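Local coordinates for protein polyhedrin (Antheraea mylitta cypovirus 4, PDB 5A9C) that forms the crystalline matrix of polyhedra, the occlusion bodies of a cypovirus, which probably shelter virus particles outside the insect host, at residues R39-Y51 and V188-Q202. Numbering follows the deposited sequence.
Sequences RVVVFAQYPSGRY and VIDYAKMAHIAYIDQ
R39 sends its extended side chain obliquely across I197, CD lying 3.6 Å from I197 CG2, and the methyl of A195 covers one face of the guanidinium near its rim. R39 NH2 is salt-bridged to D55, whose OD2 is also hydrogen-bonded to Y191 OH, so a single carboxylate ties strand to helix. V41 CG2 meets I197 CD1 at 3.7 Å; I197 holds CG1 between its backbone N and carbonyl carbon (chi1 54°), and from there CD1 reaches both V41 and the edge of the F43 ring.

F43 buries more surface here than any other residue of 39-51. V188 CG1 packs obliquely against it, 3.6 Å from F43 CD1, while Y199 turns an edge onto one ring face: centroids 5.1 Å apart and planes at 70° define a T-shaped pair. V41 CG1 covers the opposite face. After the type I turn Y46-G49, Y51 rests its CB 3.5 Å from V188 CG2. Its OH accepts a nearly straight hydrogen bond from Q202 NE2 (2.7 Å), with the oxygen close to the amide plane.

Strand 39-45 and helix 188-195 run nearly antiparallel (172°), their axes 11.9 Å apart: helix-on-sheet packing. W110 of a second subunit packs on R39 and I197, while strand 38-45 lies between 81-87 and 51-58 in the antiparallel sheet, with helix 185-195 packed on that sheet.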
loop_
_atom_site.group_PDB
_atom_site.type_symbol
_atom_site.label_atom_id
_atom_site.label_comp_id
_atom_site.label_asym_id
_atom_site.label_seq_id
_atom_site.Cartn_x
_atom_site.Cartn_y
_atom_site.Cartn_z
ATOM N N ARG A 39 -2.316 -10.582 14.190
ATOM C CA ARG A 39 -2.027 -11.497 13.100
ATOM C C ARG A 39 -3.302 -11.987 12.445
ATOM O O ARG A 39 -4.149 -12.608 13.090
ATOM C CB ARG A 39 -1.194 -12.682 13.592
ATOM C CG ARG A 39 -0.576 -13.503 12.469
ATOM C CD ARG A 39 0.470 -14.455 13.014
ATOM N NE ARG A 39 1.253 -15.077 11.952
ATOM C CZ ARG A 39 2.387 -15.738 12.158
ATOM N NH1 ARG A 39 2.874 -15.855 13.388
ATOM N NH2 ARG A 39 3.041 -16.275 11.138
ATOM N N VAL A 40 -3.435 -11.693 11.159
ATOM C CA VAL A 40 -4.575 -12.160 10.385
ATOM C C VAL A 40 -4.061 -13.019 9.246
ATOM O O VAL A 40 -3.126 -12.636 8.542
ATOM C CB VAL A 40 -5.400 -10.987 9.826
ATOM C CG1 VAL A 40 -6.465 -11.494 8.862
ATOM C CG2 VAL A 40 -6.044 -10.214 10.960
ATOM N N VAL A 41 -4.656 -14.193 9.085
ATOM C CA VAL A 41 -4.252 -15.093 8.021
ATOM C C VAL A 41 -5.451 -15.525 7.196
ATOM O O VAL A 41 -6.487 -15.918 7.739
ATOM C CB VAL A 41 -3.544 -16.342 8.572
ATOM C CG1 VAL A 41 -3.034 -17.205 7.425
ATOM C CG2 VAL A 41 -2.398 -15.939 9.500
ATOM N N VAL A 42 -5.304 -15.441 5.880
ATOM C CA VAL A 42 -6.316 -15.929 4.960
ATOM C C VAL A 42 -5.807 -17.219 4.324
ATOM O O VAL A 42 -4.852 -17.203 3.546
ATOM C CB VAL A 42 -6.626 -14.895 3.861
ATOM C CG1 VAL A 42 -7.716 -15.416 2.929
ATOM C CG2 VAL A 42 -7.035 -13.565 4.481
ATOM N N PHE A 43 -6.434 -18.337 4.677
ATOM C CA PHE A 43 -6.045 -19.640 4.147
ATOM C C PHE A 43 -6.935 -19.996 2.969
ATOM O O PHE A 43 -8.130 -20.213 3.149
ATOM C CB PHE A 43 -6.221 -20.730 5.208
ATOM C CG PHE A 43 -5.309 -20.601 6.391
ATOM C CD1 PHE A 43 -4.013 -21.085 6.338
ATOM C CD2 PHE A 43 -5.761 -20.035 7.574
ATOM C CE1 PHE A 43 -3.177 -20.988 7.434
ATOM C CE2 PHE A 43 -4.932 -19.934 8.672
ATOM C CZ PHE A 43 -3.638 -20.416 8.603
ATOM N N ALA A 44 -6.360 -20.067 1.773
ATOM C CA ALA A 44 -7.118 -20.462 0.588
ATOM C C ALA A 44 -7.046 -21.972 0.376
ATOM O O ALA A 44 -5.961 -22.551 0.371
ATOM C CB ALA A 44 -6.608 -19.724 -0.647
ATOM N N GLN A 45 -8.205 -22.603 0.207
ATOM C CA GLN A 45 -8.280 -24.044 -0.016
ATOM C C GLN A 45 -8.588 -24.362 -1.476
ATOM O O GLN A 45 -9.541 -23.832 -2.045
ATOM C CB GLN A 45 -9.359 -24.668 0.873
ATOM C CG GLN A 45 -9.639 -26.130 0.562
ATOM C CD GLN A 45 -10.931 -26.627 1.179
ATOM O OE1 GLN A 45 -11.828 -25.844 1.488
ATOM N NE2 GLN A 45 -11.031 -27.938 1.363
ATOM N N TYR A 46 -7.790 -25.240 -2.073
ATOM C CA TYR A 46 -7.974 -25.610 -3.473
ATOM C C TYR A 46 -8.420 -27.060 -3.603
ATOM O O TYR A 46 -8.140 -27.880 -2.728
ATOM C CB TYR A 46 -6.687 -25.365 -4.268
ATOM C CG TYR A 46 -6.202 -23.938 -4.179
ATOM C CD1 TYR A 46 -6.701 -22.961 -5.029
ATOM C CD2 TYR A 46 -5.257 -23.565 -3.235
ATOM C CE1 TYR A 46 -6.268 -21.656 -4.946
ATOM C CE2 TYR A 46 -4.817 -22.261 -3.145
ATOM C CZ TYR A 46 -5.327 -21.310 -4.001
ATOM O OH TYR A 46 -4.892 -20.007 -3.913
ATOM N N PRO A 47 -9.127 -27.376 -4.699
ATOM C CA PRO A 47 -9.619 -28.729 -4.986
ATOM C C PRO A 47 -8.495 -29.760 -4.960
ATOM O O PRO A 47 -8.731 -30.928 -4.656
ATOM C CB PRO A 47 -10.174 -28.598 -6.408
ATOM C CG PRO A 47 -10.559 -27.164 -6.526
ATOM C CD PRO A 47 -9.540 -26.406 -5.728
ATOM N N SER A 48 -7.284 -29.319 -5.282
ATOM C CA SER A 48 -6.119 -30.194 -5.303
ATOM C C SER A 48 -5.802 -30.746 -3.916
ATOM O O SER A 48 -5.110 -31.754 -3.783
ATOM C CB SER A 48 -4.905 -29.435 -5.835
ATOM O OG SER A 48 -4.625 -28.307 -5.020
ATOM N N GLY A 49 -6.309 -30.079 -2.886
ATOM C CA GLY A 49 -5.984 -30.431 -1.517
ATOM C C GLY A 49 -4.896 -29.524 -0.974
ATOM O O GLY A 49 -4.598 -29.533 0.221
ATOM N N ARG A 50 -4.304 -28.735 -1.866
ATOM C CA ARG A 50 -3.282 -27.769 -1.484
ATOM C C ARG A 50 -3.931 -26.514 -0.913
ATOM O O ARG A 50 -5.112 -26.259 -1.138
ATOM C CB ARG A 50 -2.422 -27.396 -2.693
ATOM C CG ARG A 50 -1.795 -28.585 -3.399
ATOM C CD ARG A 50 -0.862 -28.134 -4.510
ATOM N NE ARG A 50 0.433 -28.800 -4.413
ATOM C CZ ARG A 50 1.490 -28.290 -3.790
ATOM N NH1 ARG A 50 1.413 -27.098 -3.212
ATOM N NH2 ARG A 50 2.627 -28.972 -3.749
ATOM N N TYR A 51 -3.145 -25.741 -0.169
ATOM C CA TYR A 51 -3.596 -24.480 0.408
ATOM C C TYR A 51 -2.581 -23.386 0.117
ATOM O O TYR A 51 -1.396 -23.660 -0.080
ATOM C CB TYR A 51 -3.747 -24.599 1.928
ATOM C CG TYR A 51 -4.975 -25.344 2.410
ATOM C CD1 TYR A 51 -5.061 -26.727 2.305
ATOM C CD2 TYR A 51 -6.039 -24.663 2.993
ATOM C CE1 TYR A 51 -6.178 -27.411 2.755
ATOM C CE2 TYR A 51 -7.160 -25.340 3.451
ATOM C CZ TYR A 51 -7.225 -26.711 3.326
ATOM O OH TYR A 51 -8.338 -27.386 3.775
ATOM N N VAL A 188 -0.701 -27.162 6.807
ATOM C CA VAL A 188 -1.397 -25.964 7.258
ATOM C C VAL A 188 -1.634 -26.047 8.758
ATOM O O VAL A 188 -1.368 -25.101 9.494
ATOM C CB VAL A 188 -2.758 -25.798 6.558
ATOM C CG1 VAL A 188 -3.496 -24.592 7.124
ATOM C CG2 VAL A 188 -2.571 -25.658 5.057
ATOM N N ILE A 189 -2.127 -27.196 9.204
ATOM C CA ILE A 189 -2.485 -27.391 10.604
ATOM C C ILE A 189 -1.295 -27.213 11.549
ATOM O O ILE A 189 -1.395 -26.511 12.558
ATOM C CB ILE A 189 -3.136 -28.769 10.821
ATOM C CG1 ILE A 189 -4.459 -28.846 10.052
ATOM C CG2 ILE A 189 -3.352 -29.033 12.304
ATOM C CD1 ILE A 189 -5.039 -30.241 9.955
ATOM N N ASP A 190 -0.167 -27.835 11.225
ATOM C CA ASP A 190 1.001 -27.730 12.095
ATOM C C ASP A 190 1.588 -26.324 12.037
ATOM O O ASP A 190 2.128 -25.827 13.022
ATOM C CB ASP A 190 2.057 -28.784 11.752
ATOM C CG ASP A 190 2.997 -29.062 12.914
ATOM O OD1 ASP A 190 2.543 -29.649 13.919
ATOM O OD2 ASP A 190 4.181 -28.679 12.834
ATOM N N TYR A 191 1.467 -25.684 10.882
ATOM C CA TYR A 191 1.874 -24.292 10.741
ATOM C C TYR A 191 1.078 -23.413 11.702
ATOM O O TYR A 191 1.644 -22.583 12.412
ATOM C CB TYR A 191 1.670 -23.820 9.300
ATOM C CG TYR A 191 2.053 -22.378 9.073
ATOM C CD1 TYR A 191 3.346 -22.034 8.700
ATOM C CD2 TYR A 191 1.124 -21.357 9.230
ATOM C CE1 TYR A 191 3.703 -20.716 8.492
ATOM C CE2 TYR A 191 1.473 -20.037 9.026
ATOM C CZ TYR A 191 2.763 -19.723 8.656
ATOM O OH TYR A 191 3.116 -18.409 8.449
ATOM N N ALA A 192 -0.238 -23.609 11.722
ATOM C CA ALA A 192 -1.127 -22.822 12.569
ATOM C C ALA A 192 -0.862 -23.053 14.053
ATOM O O ALA A 192 -0.858 -22.111 14.842
ATOM C CB ALA A 192 -2.587 -23.120 12.234
ATOM N N LYS A 193 -0.644 -24.308 14.436
ATOM C CA LYS A 193 -0.326 -24.618 15.828
ATOM C C LYS A 193 0.962 -23.929 16.280
ATOM O O LYS A 193 1.019 -23.349 17.362
ATOM C CB LYS A 193 -0.203 -26.129 16.040
ATOM C CG LYS A 193 -1.517 -26.894 15.945
ATOM C CD LYS A 193 -1.290 -28.379 16.203
ATOM C CE LYS A 193 -2.442 -29.232 15.687
ATOM N NZ LYS A 193 -3.689 -29.034 16.468
ATOM N N MET A 194 1.997 -23.999 15.450
ATOM C CA MET A 194 3.291 -23.435 15.828
ATOM C C MET A 194 3.320 -21.912 15.731
ATOM O O MET A 194 4.120 -21.263 16.398
ATOM C CB MET A 194 4.419 -24.055 14.999
ATOM C CG MET A 194 4.672 -25.534 15.292
ATOM S SD MET A 194 5.072 -25.888 17.023
ATOM C CE MET A 194 3.472 -26.392 17.660
ATOM N N ALA A 195 2.440 -21.347 14.908
ATOM C CA ALA A 195 2.330 -19.897 14.776
ATOM C C ALA A 195 1.353 -19.299 15.789
ATOM O O ALA A 195 1.191 -18.078 15.864
ATOM C CB ALA A 195 1.917 -19.519 13.356
ATOM N N HIS A 196 0.712 -20.164 16.566
ATOM C CA HIS A 196 -0.262 -19.749 17.577
ATOM C C HIS A 196 -1.385 -18.919 16.968
ATOM O O HIS A 196 -1.654 -17.799 17.409
ATOM C CB HIS A 196 0.425 -18.967 18.703
ATOM C CG HIS A 196 1.843 -19.380 18.944
ATOM N ND1 HIS A 196 2.184 -20.629 19.419
ATOM C CD2 HIS A 196 3.008 -18.714 18.769
ATOM C CE1 HIS A 196 3.497 -20.714 19.527
ATOM N NE2 HIS A 196 4.021 -19.565 19.135
ATOM N N ILE A 197 -2.037 -19.470 15.947
ATOM C CA ILE A 197 -3.146 -18.784 15.288
ATOM C C ILE A 197 -4.327 -19.727 15.088
ATOM O O ILE A 197 -4.150 -20.931 14.923
ATOM C CB ILE A 197 -2.734 -18.208 13.920
ATOM C CG1 ILE A 197 -2.124 -19.305 13.046
ATOM C CG2 ILE A 197 -1.775 -17.028 14.095
ATOM C CD1 ILE A 197 -1.749 -18.846 11.653
ATOM N N ALA A 198 -5.534 -19.177 15.100
ATOM C CA ALA A 198 -6.729 -19.987 14.922
ATOM C C ALA A 198 -6.757 -20.639 13.547
ATOM O O ALA A 198 -6.369 -20.028 12.551
ATOM C CB ALA A 198 -7.978 -19.144 15.124
ATOM N N TYR A 199 -7.208 -21.889 13.505
ATOM C CA TYR A 199 -7.473 -22.569 12.243
ATOM C C TYR A 199 -8.609 -23.569 12.426
ATOM O O TYR A 199 -8.756 -24.165 13.489
ATOM C CB TYR A 199 -6.219 -23.267 11.698
ATOM C CG TYR A 199 -6.482 -24.040 10.423
ATOM C CD1 TYR A 199 -6.710 -23.380 9.220
ATOM C CD2 TYR A 199 -6.518 -25.430 10.424
ATOM C CE1 TYR A 199 -6.960 -24.090 8.051
ATOM C CE2 TYR A 199 -6.767 -26.141 9.265
ATOM C CZ TYR A 199 -6.989 -25.470 8.084
ATOM O OH TYR A 199 -7.242 -26.190 6.933
ATOM N N ILE A 200 -9.415 -23.732 11.383
ATOM C CA ILE A 200 -10.531 -24.672 11.403
ATOM C C ILE A 200 -10.257 -25.757 10.374
ATOM O O ILE A 200 -10.156 -25.468 9.181
ATOM C CB ILE A 200 -11.852 -23.971 11.039
ATOM C CG1 ILE A 200 -12.022 -22.698 11.868
ATOM C CG2 ILE A 200 -13.043 -24.920 11.220
ATOM C CD1 ILE A 200 -13.229 -21.876 11.477
ATOM N N ASP A 201 -10.117 -27.000 10.828
ATOM C CA ASP A 201 -9.781 -28.081 9.907
ATOM C C ASP A 201 -10.978 -28.476 9.044
ATOM O O ASP A 201 -12.079 -27.958 9.221
ATOM C CB ASP A 201 -9.151 -29.289 10.627
ATOM C CG ASP A 201 -10.168 -30.157 11.362
ATOM O OD1 ASP A 201 -11.391 -29.997 11.159
ATOM O OD2 ASP A 201 -9.724 -31.028 12.141
ATOM N N GLN A 202 -10.753 -29.388 8.104
ATOM C CA GLN A 202 -11.772 -29.721 7.112
ATOM C C GLN A 202 -13.018 -30.390 7.696
ATOM O O GLN A 202 -14.046 -30.484 7.024
ATOM C CB GLN A 202 -11.166 -30.557 5.982
ATOM C CG GLN A 202 -10.175 -29.770 5.136
ATOM C CD GLN A 202 -9.480 -30.617 4.085
ATOM O OE1 GLN A 202 -9.812 -31.786 3.888
ATOM N NE2 GLN A 202 -8.508 -30.024 3.402
#